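Local structure of uncharacterized protein (Bacillus cereus, 5F2H) at residues Gln156-Ala161 and Ser201-Gly206; Arg181-Leu186 and His220-Val225; Val213-Ile218 and Phe228-Pro233; Lys254-Cys259 and Leu304-Lys309. The protein is of unknown function but belongs to the alpha/beta hydrolase superfamily and probably acts as a hydrolase. All coordinates share one frame; numbering follows the deposited sequence.

In the fold
Interactions 1, 3 and 4 are buried contacts of the central parallel sheet, whereas interaction 2 is partly buried and joins a helix to a loop beside it. Interactions 1 and 4 share one side of the sheet, where helix 300-313 packs on Tyr-158, Ile-203 and Tyr-256; in each, a tyrosine combines apolar packing with a hydrogen bond of its hydroxyl, to a buried serine in one and an exposed glutamate in the other. Interaction 3 is purely apolar between its segments, on the side of helix 209-219. Interaction 2 adds a long ion pair to a leucine-isoleucine contact where that helix ends. Strands 202-207, 227-231 and 254-260 are successive neighbours, tying interactions 1, 3 and 4 together.

Interaction 1 of 4, residues Gln156-Ala161 and Ser201-Gly206; sequences QDYTLA and SVIIGG
The Tyr-158 ring meets Ser-201 at its edge: OG of Ser-201 lies near the ring plane beyond the hydroxyl, and CB of Gln-156 lies in plane at another part of the rim. Ile-203 reaches the ring obliquely, its CD1 3.6 Å from CZ of Tyr-158, with the isoleucine chain crossing the tyrosine at about a right angle. Phe-133 and Lys-131 of strand 131-136 and Ile-308 of helix 300-313 also pack on Tyr-158. OH of Tyr-158 and OG of Ser-201 are 3.1 Å apart in a hydrogen bond whose donor could be either group. Ser-201 swings OG to the side of its carbonyl carbon (chi1 179°), which brings it to the phenol end, so the two buried residues share one hydrogen bond. In the parallel sheet of this alpha/beta hydrolase fold, strand 131-136 runs between strands 158-164 and 202-207, and the nearest CA atoms, of Tyr-158 and Val-202, are 8.7 Å apart. The tyrosine therefore spans the intervening strand on the side covered by helix 300-313, while Ile-204 packs on helix 209-219. Gly-206, further along strand 202-207, opens a GxSxG sequence consistent with the nucleophile elbow of the family. At the outer strand, Leu-160 and Ala-161 pair antiparallel with a strand of the second subunit, extending the sheet across the interface, and Asp-157 OD2 forms a salt bridge with Lys-129 of that subunit.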
loop_
_atom_site.group_PDB
_atom_site.type_symbol
_atom_site.label_atom_id
_atom_site.label_comp_id
_atom_site.label_asym_id
_atom_site.label_seq_id
_atom_site.Cartn_x
_atom_site.Cartn_y
_atom_site.Cartn_z
ATOM N N GLN B 156 -5.766 -1.818 -7.839
ATOM C CA GLN B 156 -4.483 -2.446 -7.534
ATOM C C GLN B 156 -3.584 -1.471 -6.787
ATOM O O GLN B 156 -2.360 -1.588 -6.794
ATOM C CB GLN B 156 -3.826 -2.934 -8.813
ATOM C CG GLN B 156 -4.742 -3.815 -9.651
ATOM C CD GLN B 156 -5.239 -5.057 -8.927
ATOM O OE1 GLN B 156 -4.684 -5.461 -7.907
ATOM N NE2 GLN B 156 -6.273 -5.694 -9.483
ATOM N N ASP B 157 -4.232 -0.508 -6.143
ATOM C CA ASP B 157 -3.586 0.510 -5.330
ATOM C C ASP B 157 -2.662 1.436 -6.114
ATOM O O ASP B 157 -1.669 1.901 -5.570
ATOM C CB ASP B 157 -2.790 -0.176 -4.208
ATOM C CG ASP B 157 -2.399 0.773 -3.083
ATOM O OD1 ASP B 157 -2.799 1.957 -3.119
ATOM O OD2 ASP B 157 -1.710 0.321 -2.139
ATOM N N TYR B 158 -2.983 1.707 -7.376
ATOM C CA TYR B 158 -2.155 2.591 -8.206
ATOM C C TYR B 158 -2.738 3.955 -8.464
ATOM O O TYR B 158 -3.875 4.068 -8.881
ATOM C CB TYR B 158 -1.873 1.984 -9.594
ATOM C CG TYR B 158 -0.793 0.938 -9.653
ATOM C CD1 TYR B 158 -1.072 -0.397 -9.426
ATOM C CD2 TYR B 158 0.518 1.295 -10.005
ATOM C CE1 TYR B 158 -0.073 -1.351 -9.504
ATOM C CE2 TYR B 158 1.524 0.353 -10.075
ATOM C CZ TYR B 158 1.222 -0.967 -9.830
ATOM O OH TYR B 158 2.208 -1.917 -9.886
ATOM N N THR B 159 -1.925 4.986 -8.264
ATOM C CA THR B 159 -2.324 6.366 -8.534
ATOM C C THR B 159 -2.241 6.460 -10.047
ATOM O O THR B 159 -1.228 6.086 -10.634
ATOM C CB THR B 159 -1.349 7.361 -7.888
ATOM O OG1 THR B 159 -1.407 7.215 -6.463
ATOM C CG2 THR B 159 -1.688 8.796 -8.280
ATOM N N LEU B 160 -3.280 6.953 -10.691
ATOM C CA LEU B 160 -3.298 7.029 -12.155
ATOM C C LEU B 160 -3.041 8.411 -12.687
ATOM O O LEU B 160 -3.786 9.339 -12.414
ATOM C CB LEU B 160 -4.647 6.521 -12.676
ATOM C CG LEU B 160 -4.990 6.564 -14.163
ATOM C CD1 LEU B 160 -3.971 5.842 -15.019
ATOM C CD2 LEU B 160 -6.389 5.992 -14.383
ATOM N N ALA B 161 -1.998 8.525 -13.490
ATOM C CA ALA B 161 -1.635 9.779 -14.092
ATOM C C ALA B 161 -1.981 9.661 -15.558
ATOM O O ALA B 161 -1.601 8.692 -16.207
ATOM C CB ALA B 161 -0.155 10.012 -13.939
ATOM N N SER B 201 6.722 1.318 -6.918
ATOM C CA SER B 201 6.455 0.721 -8.224
ATOM C C SER B 201 5.905 1.700 -9.255
ATOM O O SER B 201 5.090 2.558 -8.923
ATOM C CB SER B 201 5.476 -0.450 -8.073
ATOM O OG SER B 201 5.181 -1.043 -9.332
ATOM N N VAL B 202 6.345 1.550 -10.510
ATOM C CA VAL B 202 5.879 2.400 -11.622
ATOM C C VAL B 202 5.666 1.581 -12.911
ATOM O O VAL B 202 6.569 0.906 -13.395
ATOM C CB VAL B 202 6.848 3.548 -11.921
ATOM C CG1 VAL B 202 6.318 4.403 -13.063
ATOM C CG2 VAL B 202 7.060 4.395 -10.679
ATOM N N ILE B 203 4.457 1.640 -13.451
ATOM C CA ILE B 203 4.109 0.926 -14.664
ATOM C C ILE B 203 3.600 1.948 -15.654
ATOM O O ILE B 203 2.770 2.782 -15.285
ATOM C CB ILE B 203 2.957 -0.071 -14.401
ATOM C CG1 ILE B 203 3.375 -1.109 -13.352
ATOM C CG2 ILE B 203 2.509 -0.736 -15.701
ATOM C CD1 ILE B 203 2.300 -2.123 -13.010
ATOM N N ILE B 204 4.057 1.891 -16.903
ATOM C CA ILE B 204 3.551 2.834 -17.891
ATOM C C ILE B 204 2.804 2.073 -18.969
ATOM O O ILE B 204 3.255 1.046 -19.433
ATOM C CB ILE B 204 4.604 3.767 -18.490
ATOM C CG1 ILE B 204 3.911 4.789 -19.393
ATOM C CG2 ILE B 204 5.643 2.978 -19.266
ATOM C CD1 ILE B 204 4.802 5.906 -19.877
ATOM N N GLY B 205 1.608 2.553 -19.286
ATOM C CA GLY B 205 0.754 1.954 -20.284
ATOM C C GLY B 205 0.476 2.960 -21.379
ATOM O O GLY B 205 0.652 4.179 -21.192
ATOM N N GLY B 206 0.011 2.465 -22.525
ATOM C CA GLY B 206 -0.312 3.340 -23.655
ATOM C C GLY B 206 -1.131 2.626 -24.713
ATOM O O GLY B 206 -1.209 1.391 -24.714
#

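Interaction 2 of 4, residues Arg181-Leu186 and His220-Val225; sequences RGKEEL and HKDIDV
The charged part of the contact is a long salt bridge between Lys-183 and Asp-222, with NZ of the lysine 3.9 Å from OD2 of the aspartate. The two side chains cross at about a right angle, and OD2 of Asp-222 lies against the CG, CD and CE methylenes of the lysine, nearer to them than to NZ, so the charged pairing is loose. The lysine is bent about its CG-CD bond (chi3 65°), which carries NZ over one face of the His-220 ring, offset toward the rim. NZ also makes a weak hydrogen bond to Gln-180, and OD1 of Asp-222 has a weak, long ion pair with Lys-187. Apolar packing forms the second part. CD1 of Ile-223 meets the branch point of Leu-186, 3.3 Å from its CG, with both methyls of the leucine less than 4 Å from that same atom; the chains again cross nearly at right angles. CD of Lys-183 adds a looser contact with CB of His-220, 4.1 Å away. Thr-217 of helix 209-219 touches Lys-183, Leu-186 and Ile-223 alike, so helix 179-195 packs on both that helix and the loop leaving it. A Schellman motif ends helix 209-219 here and starts the loop to strand 227-231: Lys-221, with positive phi, is its C-prime residue, with bonds from Asp-222 N to Thr-217 O and from Lys-221 N to Ile-218 O.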
loop_
_atom_site.group_PDB
_atom_site.type_symbol
_atom_site.label_atom_id
_atom_site.label_comp_id
_atom_site.label_asym_id
_atom_site.label_seq_id
_atom_site.Cartn_x
_atom_site.Cartn_y
_atom_site.Cartn_z
ATOM N N ARG B 181 8.840 16.142 -28.222
ATOM C CA ARG B 181 8.108 16.941 -27.237
ATOM C C ARG B 181 7.404 15.956 -26.305
ATOM O O ARG B 181 7.381 16.137 -25.099
ATOM C CB ARG B 181 7.108 17.840 -27.936
ATOM C CG ARG B 181 7.760 18.862 -28.835
ATOM C CD ARG B 181 6.751 19.562 -29.720
ATOM N NE ARG B 181 5.678 20.208 -28.981
ATOM C CZ ARG B 181 4.684 20.877 -29.566
ATOM N NH1 ARG B 181 4.651 20.999 -30.891
ATOM N NH2 ARG B 181 3.727 21.436 -28.834
ATOM N N GLY B 182 6.871 14.885 -26.879
ATOM C CA GLY B 182 6.204 13.866 -26.107
ATOM C C GLY B 182 7.108 13.303 -25.036
ATOM O O GLY B 182 6.752 13.276 -23.872
ATOM N N LYS B 183 8.269 12.818 -25.429
ATOM C CA LYS B 183 9.210 12.263 -24.474
ATOM C C LYS B 183 9.540 13.298 -23.414
ATOM O O LYS B 183 9.657 12.961 -22.246
ATOM C CB LYS B 183 10.509 11.907 -25.178
ATOM C CG LYS B 183 11.567 11.284 -24.273
ATOM C CD LYS B 183 12.912 11.197 -24.966
ATOM C CE LYS B 183 13.440 12.598 -25.254
ATOM N NZ LYS B 183 14.786 12.588 -25.889
ATOM N N GLU B 184 9.732 14.547 -23.840
ATOM C CA GLU B 184 10.072 15.649 -22.924
ATOM C C GLU B 184 8.999 15.852 -21.903
ATOM O O GLU B 184 9.275 15.819 -20.722
ATOM C CB GLU B 184 10.282 16.964 -23.669
ATOM C CG GLU B 184 11.434 16.946 -24.653
ATOM C CD GLU B 184 11.511 18.214 -25.466
ATOM O OE1 GLU B 184 10.800 19.187 -25.130
ATOM O OE2 GLU B 184 12.280 18.227 -26.453
ATOM N N GLU B 185 7.778 16.070 -22.376
ATOM C CA GLU B 185 6.617 16.269 -21.504
ATOM C C GLU B 185 6.490 15.103 -20.557
ATOM O O GLU B 185 6.445 15.295 -19.352
ATOM C CB GLU B 185 5.332 16.422 -22.313
ATOM C CG GLU B 185 5.339 17.656 -23.200
ATOM C CD GLU B 185 4.102 17.781 -24.061
ATOM O OE1 GLU B 185 3.050 17.154 -23.718
ATOM O OE2 GLU B 185 4.183 18.539 -25.063
ATOM N N LEU B 186 6.508 13.890 -21.096
ATOM C CA LEU B 186 6.409 12.702 -20.273
ATOM C C LEU B 186 7.422 12.726 -19.143
ATOM O O LEU B 186 7.138 12.270 -18.043
ATOM C CB LEU B 186 6.543 11.417 -21.095
ATOM C CG LEU B 186 6.352 10.142 -20.246
ATOM C CD1 LEU B 186 5.102 10.208 -19.363
ATOM C CD2 LEU B 186 6.323 8.859 -21.073
ATOM N N HIS B 220 15.244 5.939 -23.527
ATOM C CA HIS B 220 16.187 7.039 -23.339
ATOM C C HIS B 220 16.382 7.272 -21.846
ATOM O O HIS B 220 16.914 8.305 -21.429
ATOM C CB HIS B 220 15.719 8.303 -24.032
ATOM C CG HIS B 220 15.858 8.246 -25.509
ATOM N ND1 HIS B 220 16.923 8.823 -26.168
ATOM C CD2 HIS B 220 15.121 7.625 -26.454
ATOM C CE1 HIS B 220 16.812 8.593 -27.463
ATOM N NE2 HIS B 220 15.722 7.872 -27.663
ATOM N N LYS B 221 16.000 6.264 -21.060
ATOM C CA LYS B 221 16.100 6.281 -19.607
ATOM C C LYS B 221 15.603 7.593 -19.003
ATOM O O LYS B 221 16.128 8.074 -18.004
ATOM C CB LYS B 221 17.526 5.934 -19.138
ATOM C CG LYS B 221 17.993 4.545 -19.588
ATOM C CD LYS B 221 19.238 3.991 -18.888
ATOM C CE LYS B 221 20.492 4.848 -19.022
ATOM N NZ LYS B 221 21.011 4.914 -20.412
ATOM N N ASP B 222 14.582 8.174 -19.623
ATOM C CA ASP B 222 14.014 9.421 -19.141
ATOM C C ASP B 222 12.986 9.147 -18.077
ATOM O O ASP B 222 12.448 10.079 -17.478
ATOM C CB ASP B 222 13.414 10.235 -20.291
ATOM C CG ASP B 222 14.474 10.904 -21.151
ATOM O OD1 ASP B 222 15.633 11.039 -20.690
ATOM O OD2 ASP B 222 14.133 11.378 -22.253
ATOM N N ILE B 223 12.738 7.863 -17.831
ATOM C CA ILE B 223 11.775 7.432 -16.850
ATOM C C ILE B 223 12.060 6.023 -16.377
ATOM O O ILE B 223 12.230 5.135 -17.189
ATOM C CB ILE B 223 10.366 7.448 -17.448
ATOM C CG1 ILE B 223 9.909 8.881 -17.612
ATOM C CG2 ILE B 223 9.378 6.755 -16.525
ATOM C CD1 ILE B 223 8.477 8.982 -18.068
ATOM N N ASP B 224 12.086 5.826 -15.067
ATOM C CA ASP B 224 12.341 4.523 -14.496
ATOM C C ASP B 224 10.998 3.815 -14.309
ATOM O O ASP B 224 10.128 4.298 -13.578
ATOM C CB ASP B 224 13.070 4.716 -13.167
ATOM C CG ASP B 224 13.686 3.432 -12.636
ATOM O OD1 ASP B 224 13.703 2.419 -13.370
ATOM O OD2 ASP B 224 14.203 3.453 -11.499
ATOM N N VAL B 225 10.848 2.665 -14.963
ATOM C CA VAL B 225 9.628 1.874 -14.927
ATOM C C VAL B 225 9.870 0.413 -14.616
ATOM O O VAL B 225 10.847 -0.165 -15.043
ATOM C CB VAL B 225 8.951 1.976 -16.303
ATOM C CG1 VAL B 225 7.947 0.889 -16.547
ATOM C CG2 VAL B 225 8.319 3.338 -16.485
#

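Interaction 3 of 4, residues Val213-Ile218 and Phe228-Pro233; sequences VALYTI and FIFMAP
Apolar contacts alone join the two segments, and the Phe-230 ring carries most of them. CB of Ala-214 lies 3.8 Å from CE1 of Phe-230, and CB of Leu-215 lies 3.9 Å from its CZ; both approach the ring obliquely. Leu-215 crosses the phenylalanine at about a right angle and brings CD1 to CE2 as well. One helical turn beyond Ala-214, CD1 of Ile-218 reaches CB of Phe-228 at 4.2 Å. Within the strand the two aromatic rings also meet: CD2 of Phe-228 stands over one face of Phe-230, toward its rim. The polar bonds stay inside the helix. Val-213 O accepts from both Thr-217 N and Thr-217 OG1, which reach it from opposite faces of its carbonyl plane, OG1 at 2.9 Å; this satisfies the buried threonine hydroxyl. Helix and strand run nearly antiparallel, 150° apart with axes 10.2 Å from each other, as the helix and following strand of a beta-alpha-beta crossover do. Strand 227-231 lies between strands 202-207 and 254-260; Ala-214 and Ile-218 also pack on Ile-204, while Ile-229 turns to helix 300-313 across the sheet.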
loop_
_atom_site.group_PDB
_atom_site.type_symbol
_atom_site.label_atom_id
_atom_site.label_comp_id
_atom_site.label_asym_id
_atom_site.label_seq_id
_atom_site.Cartn_x
_atom_site.Cartn_y
_atom_site.Cartn_z
ATOM N N VAL B 213 5.445 6.816 -27.663
ATOM C CA VAL B 213 6.190 7.773 -26.841
ATOM C C VAL B 213 6.598 7.106 -25.534
ATOM O O VAL B 213 7.699 7.328 -25.009
ATOM C CB VAL B 213 5.372 9.024 -26.538
ATOM C CG1 VAL B 213 6.138 9.958 -25.631
ATOM C CG2 VAL B 213 5.004 9.752 -27.811
ATOM N N ALA B 214 5.701 6.280 -24.999
ATOM C CA ALA B 214 5.987 5.583 -23.759
ATOM C C ALA B 214 7.256 4.750 -23.928
ATOM O O ALA B 214 8.140 4.780 -23.076
ATOM C CB ALA B 214 4.839 4.671 -23.384
ATOM N N LEU B 215 7.348 4.006 -25.026
ATOM C CA LEU B 215 8.501 3.168 -25.250
ATOM C C LEU B 215 9.759 4.015 -25.565
ATOM O O LEU B 215 10.850 3.704 -25.103
ATOM C CB LEU B 215 8.233 2.161 -26.372
ATOM C CG LEU B 215 9.342 1.112 -26.593
ATOM C CD1 LEU B 215 9.489 0.239 -25.359
ATOM C CD2 LEU B 215 9.061 0.230 -27.794
ATOM N N TYR B 216 9.602 5.084 -26.329
ATOM C CA TYR B 216 10.737 5.928 -26.660
ATOM C C TYR B 216 11.339 6.481 -25.377
ATOM O O TYR B 216 12.523 6.341 -25.127
ATOM C CB TYR B 216 10.280 7.052 -27.581
ATOM C CG TYR B 216 11.384 7.912 -28.116
ATOM C CD1 TYR B 216 12.255 7.420 -29.074
ATOM C CD2 TYR B 216 11.464 9.257 -27.802
ATOM C CE1 TYR B 216 13.237 8.213 -29.629
ATOM C CE2 TYR B 216 12.438 10.065 -28.369
ATOM C CZ TYR B 216 13.330 9.534 -29.275
ATOM O OH TYR B 216 14.315 10.315 -29.834
ATOM N N THR B 217 10.485 7.019 -24.524
ATOM C CA THR B 217 10.907 7.601 -23.249
ATOM C C THR B 217 11.676 6.618 -22.374
ATOM O O THR B 217 12.755 6.927 -21.876
ATOM C CB THR B 217 9.677 8.160 -22.488
ATOM O OG1 THR B 217 9.051 9.168 -23.298
ATOM C CG2 THR B 217 10.081 8.795 -21.197
ATOM N N ILE B 218 11.106 5.437 -22.179
ATOM C CA ILE B 218 11.757 4.414 -21.375
ATOM C C ILE B 218 13.166 4.125 -21.834
ATOM O O ILE B 218 14.075 4.065 -21.025
ATOM C CB ILE B 218 11.046 3.061 -21.487
ATOM C CG1 ILE B 218 9.672 3.119 -20.814
ATOM C CG2 ILE B 218 11.877 1.970 -20.810
ATOM C CD1 ILE B 218 8.883 1.822 -20.924
ATOM N N PHE B 228 5.587 -2.396 -18.456
ATOM C CA PHE B 228 4.844 -1.561 -19.396
ATOM C C PHE B 228 3.719 -2.376 -19.996
ATOM O O PHE B 228 3.893 -3.559 -20.307
ATOM C CB PHE B 228 5.765 -1.019 -20.490
ATOM C CG PHE B 228 6.332 -2.083 -21.378
ATOM C CD1 PHE B 228 7.447 -2.800 -21.003
ATOM C CD2 PHE B 228 5.747 -2.364 -22.582
ATOM C CE1 PHE B 228 7.989 -3.775 -21.835
ATOM C CE2 PHE B 228 6.278 -3.338 -23.425
ATOM C CZ PHE B 228 7.404 -4.046 -23.052
ATOM N N ILE B 229 2.590 -1.725 -20.223
ATOM C CA ILE B 229 1.414 -2.418 -20.762
ATOM C C ILE B 229 0.882 -1.748 -22.023
ATOM O O ILE B 229 0.109 -0.797 -21.928
ATOM C CB ILE B 229 0.287 -2.447 -19.702
ATOM C CG1 ILE B 229 0.808 -2.993 -18.366
ATOM C CG2 ILE B 229 -0.891 -3.279 -20.189
ATOM C CD1 ILE B 229 -0.209 -2.936 -17.258
ATOM N N PHE B 230 1.249 -2.263 -23.196
ATOM C CA PHE B 230 0.794 -1.648 -24.432
ATOM C C PHE B 230 -0.397 -2.309 -25.080
ATOM O O PHE B 230 -0.536 -3.530 -25.062
ATOM C CB PHE B 230 1.909 -1.548 -25.451
ATOM C CG PHE B 230 3.135 -0.853 -24.945
ATOM C CD1 PHE B 230 3.038 0.306 -24.185
ATOM C CD2 PHE B 230 4.382 -1.207 -25.452
ATOM C CE1 PHE B 230 4.183 0.993 -23.795
ATOM C CE2 PHE B 230 5.518 -0.522 -25.079
ATOM C CZ PHE B 230 5.422 0.573 -24.243
HETATM N N MSE B 231 -1.254 -1.474 -25.660
HETATM C CA MSE B 231 -2.471 -1.922 -26.331
HETATM C C MSE B 231 -2.353 -1.420 -27.734
HETATM O O MSE B 231 -2.232 -0.206 -27.970
HETATM C CB MSE B 231 -3.678 -1.309 -25.615
HETATM C CG MSE B 231 -5.021 -1.601 -26.287
HETATM SE SE MSE B 231 -5.548 -3.495 -26.111
HETATM C CE MSE B 231 -5.524 -3.901 -28.046
ATOM N N ALA B 232 -2.307 -2.349 -28.681
ATOM C CA ALA B 232 -2.200 -1.982 -30.089
ATOM C C ALA B 232 -1.152 -0.896 -30.352
ATOM O O ALA B 232 -1.401 0.055 -31.096
ATOM C CB ALA B 232 -3.560 -1.518 -30.580
ATOM N N PRO B 233 0.026 -1.036 -29.750
ATOM C CA PRO B 233 1.092 -0.049 -29.944
ATOM C C PRO B 233 1.479 0.175 -31.402
ATOM O O PRO B 233 1.459 -0.767 -32.210
ATOM C CB PRO B 233 2.280 -0.665 -29.211
ATOM C CG PRO B 233 2.017 -2.129 -29.250
ATOM C CD PRO B 233 0.530 -2.292 -29.166
#

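Interaction 4 of 4, residues Lys254-Cys259 and Leu304-Lys309; sequences KGYVVC and LKEAIK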
loop_
_atom_site.group_PDB
_atom_site.type_symbol
_atom_site.label_atom_id
_atom_site.label_comp_id
_atom_site.label_asym_id
_atom_site.label_seq_id
_atom_site.Cartn_x
_atom_site.Cartn_y
_atom_site.Cartn_z
ATOM N N LYS B 254 9.433 -6.018 -17.164
ATOM C CA LYS B 254 8.449 -6.967 -17.718
ATOM C C LYS B 254 7.466 -6.246 -18.638
ATOM O O LYS B 254 7.065 -5.123 -18.362
ATOM C CB LYS B 254 7.709 -7.703 -16.606
ATOM C CG LYS B 254 8.615 -8.526 -15.701
ATOM C CD LYS B 254 7.823 -9.331 -14.681
ATOM C CE LYS B 254 8.736 -10.105 -13.737
ATOM N NZ LYS B 254 7.984 -10.916 -12.738
ATOM N N GLY B 255 7.091 -6.887 -19.736
ATOM C CA GLY B 255 6.177 -6.285 -20.699
ATOM C C GLY B 255 4.939 -7.119 -20.961
ATOM O O GLY B 255 5.002 -8.347 -21.047
ATOM N N TYR B 256 3.796 -6.447 -21.049
ATOM C CA TYR B 256 2.547 -7.123 -21.306
ATOM C C TYR B 256 2.022 -6.364 -22.499
ATOM O O TYR B 256 1.781 -5.166 -22.414
ATOM C CB TYR B 256 1.606 -6.999 -20.111
ATOM C CG TYR B 256 0.417 -7.952 -20.147
ATOM C CD1 TYR B 256 -0.708 -7.678 -20.917
ATOM C CD2 TYR B 256 0.407 -9.104 -19.363
ATOM C CE1 TYR B 256 -1.795 -8.538 -20.928
ATOM C CE2 TYR B 256 -0.674 -9.962 -19.362
ATOM C CZ TYR B 256 -1.771 -9.673 -20.145
ATOM O OH TYR B 256 -2.834 -10.542 -20.152
ATOM N N VAL B 257 1.950 -7.040 -23.638
ATOM C CA VAL B 257 1.478 -6.428 -24.875
ATOM C C VAL B 257 0.219 -7.141 -25.347
ATOM O O VAL B 257 0.129 -8.372 -25.286
ATOM C CB VAL B 257 2.553 -6.508 -25.967
ATOM C CG1 VAL B 257 2.028 -5.930 -27.270
ATOM C CG2 VAL B 257 3.808 -5.787 -25.504
ATOM N N VAL B 258 -0.741 -6.359 -25.828
ATOM C CA VAL B 258 -1.979 -6.898 -26.291
ATOM C C VAL B 258 -2.305 -6.260 -27.609
ATOM O O VAL B 258 -2.081 -5.075 -27.780
ATOM C CB VAL B 258 -3.122 -6.532 -25.297
ATOM C CG1 VAL B 258 -4.473 -7.051 -25.800
ATOM C CG2 VAL B 258 -2.842 -7.073 -23.894
ATOM N N CYS B 259 -2.854 -7.032 -28.528
ATOM C CA CYS B 259 -3.261 -6.500 -29.817
ATOM C C CYS B 259 -4.255 -7.443 -30.454
ATOM O O CYS B 259 -4.195 -8.665 -30.255
ATOM C CB CYS B 259 -2.097 -6.293 -30.753
ATOM S SG CYS B 259 -2.616 -5.594 -32.335
ATOM N N LEU B 304 -5.778 -6.029 -17.529
ATOM C CA LEU B 304 -4.983 -5.139 -16.665
ATOM C C LEU B 304 -4.694 -5.776 -15.316
ATOM O O LEU B 304 -3.643 -5.517 -14.726
ATOM C CB LEU B 304 -5.650 -3.791 -16.424
ATOM C CG LEU B 304 -5.647 -2.718 -17.498
ATOM C CD1 LEU B 304 -6.468 -1.517 -17.052
ATOM C CD2 LEU B 304 -4.213 -2.296 -17.755
ATOM N N LYS B 305 -5.636 -6.568 -14.810
ATOM C CA LYS B 305 -5.439 -7.242 -13.536
ATOM C C LYS B 305 -4.253 -8.205 -13.697
ATOM O O LYS B 305 -3.282 -8.116 -12.939
ATOM C CB LYS B 305 -6.710 -7.963 -13.093
ATOM C CG LYS B 305 -6.609 -8.586 -11.713
ATOM C CD LYS B 305 -7.929 -9.135 -11.199
ATOM C CE LYS B 305 -8.942 -8.019 -10.982
ATOM N NZ LYS B 305 -10.208 -8.526 -10.388
ATOM N N GLU B 306 -4.321 -9.096 -14.691
ATOM C CA GLU B 306 -3.221 -10.040 -14.963
ATOM C C GLU B 306 -1.896 -9.323 -15.164
ATOM O O GLU B 306 -0.890 -9.679 -14.582
ATOM C CB GLU B 306 -3.415 -10.839 -16.255
ATOM C CG GLU B 306 -4.393 -11.992 -16.275
ATOM C CD GLU B 306 -4.277 -12.774 -17.589
ATOM O OE1 GLU B 306 -4.878 -13.867 -17.716
ATOM O OE2 GLU B 306 -3.526 -12.322 -18.488
ATOM N N ALA B 307 -1.911 -8.349 -16.063
ATOM C CA ALA B 307 -0.725 -7.573 -16.390
ATOM C C ALA B 307 -0.019 -7.077 -15.144
ATOM O O ALA B 307 1.166 -7.298 -14.960
ATOM C CB ALA B 307 -1.105 -6.411 -17.284
ATOM N N ILE B 308 -0.760 -6.418 -14.272
ATOM C CA ILE B 308 -0.172 -5.905 -13.053
ATOM C C ILE B 308 0.322 -7.043 -12.165
ATOM O O ILE B 308 1.407 -6.949 -11.584
ATOM C CB ILE B 308 -1.146 -4.968 -12.328
ATOM C CG1 ILE B 308 -1.380 -3.732 -13.204
ATOM C CG2 ILE B 308 -0.583 -4.545 -10.975
ATOM C CD1 ILE B 308 -2.271 -2.682 -12.583
ATOM N N LYS B 309 -0.467 -8.111 -12.054
ATOM C CA LYS B 309 -0.067 -9.270 -11.246
ATOM C C LYS B 309 1.274 -9.716 -11.750
ATOM O O LYS B 309 2.241 -9.769 -11.008
ATOM C CB LYS B 309 -1.066 -10.428 -11.342
ATOM C CG LYS B 309 -2.367 -10.238 -10.573
ATOM C CD LYS B 309 -3.396 -11.301 -10.934
ATOM C CE LYS B 309 -2.910 -12.732 -10.739
ATOM N NZ LYS B 309 -3.953 -13.693 -11.191
#
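Strand 254-259 and helix 304-309 come closest at Tyr-256 and Ala-307, whose CA atoms are 5.9 Å apart. The helix backbone itself takes part in the packing: CA of Ala-307 is 3.5 Å from CD2 of Tyr-256, over one face of the ring. CB of Ala-307 covers the same ring in a CH-pi contact, 3.8 Å from its centroid and 18° off the ring normal. The small alanine thus lets the helix lie directly on the tyrosine. Helix 300-313 is the C-terminal helix of this alpha/beta hydrolase fold and packs on the parallel sheet; Ala-307 and Leu-304 also touch Ile-229 of the adjacent strand 227-231. With chi1 at -166°, CG pointing away from the backbone N, the Tyr-256 side chain runs out along the helix surface until its hydroxyl meets Glu-306. OH of Tyr-256 donates to OE2 of Glu-306 at 2.5 Å, near the ring plane and almost straight in line with the C-O bond. Ring and carboxylate planes are 74° apart, so the acid stands steeply to the ring. Glu-306 is extended beyond CG and sits at the exposed margin, while the ring is buried. Lys-254, at the start of the strand, makes a cation-pi contact with Tyr-310 of the same helix.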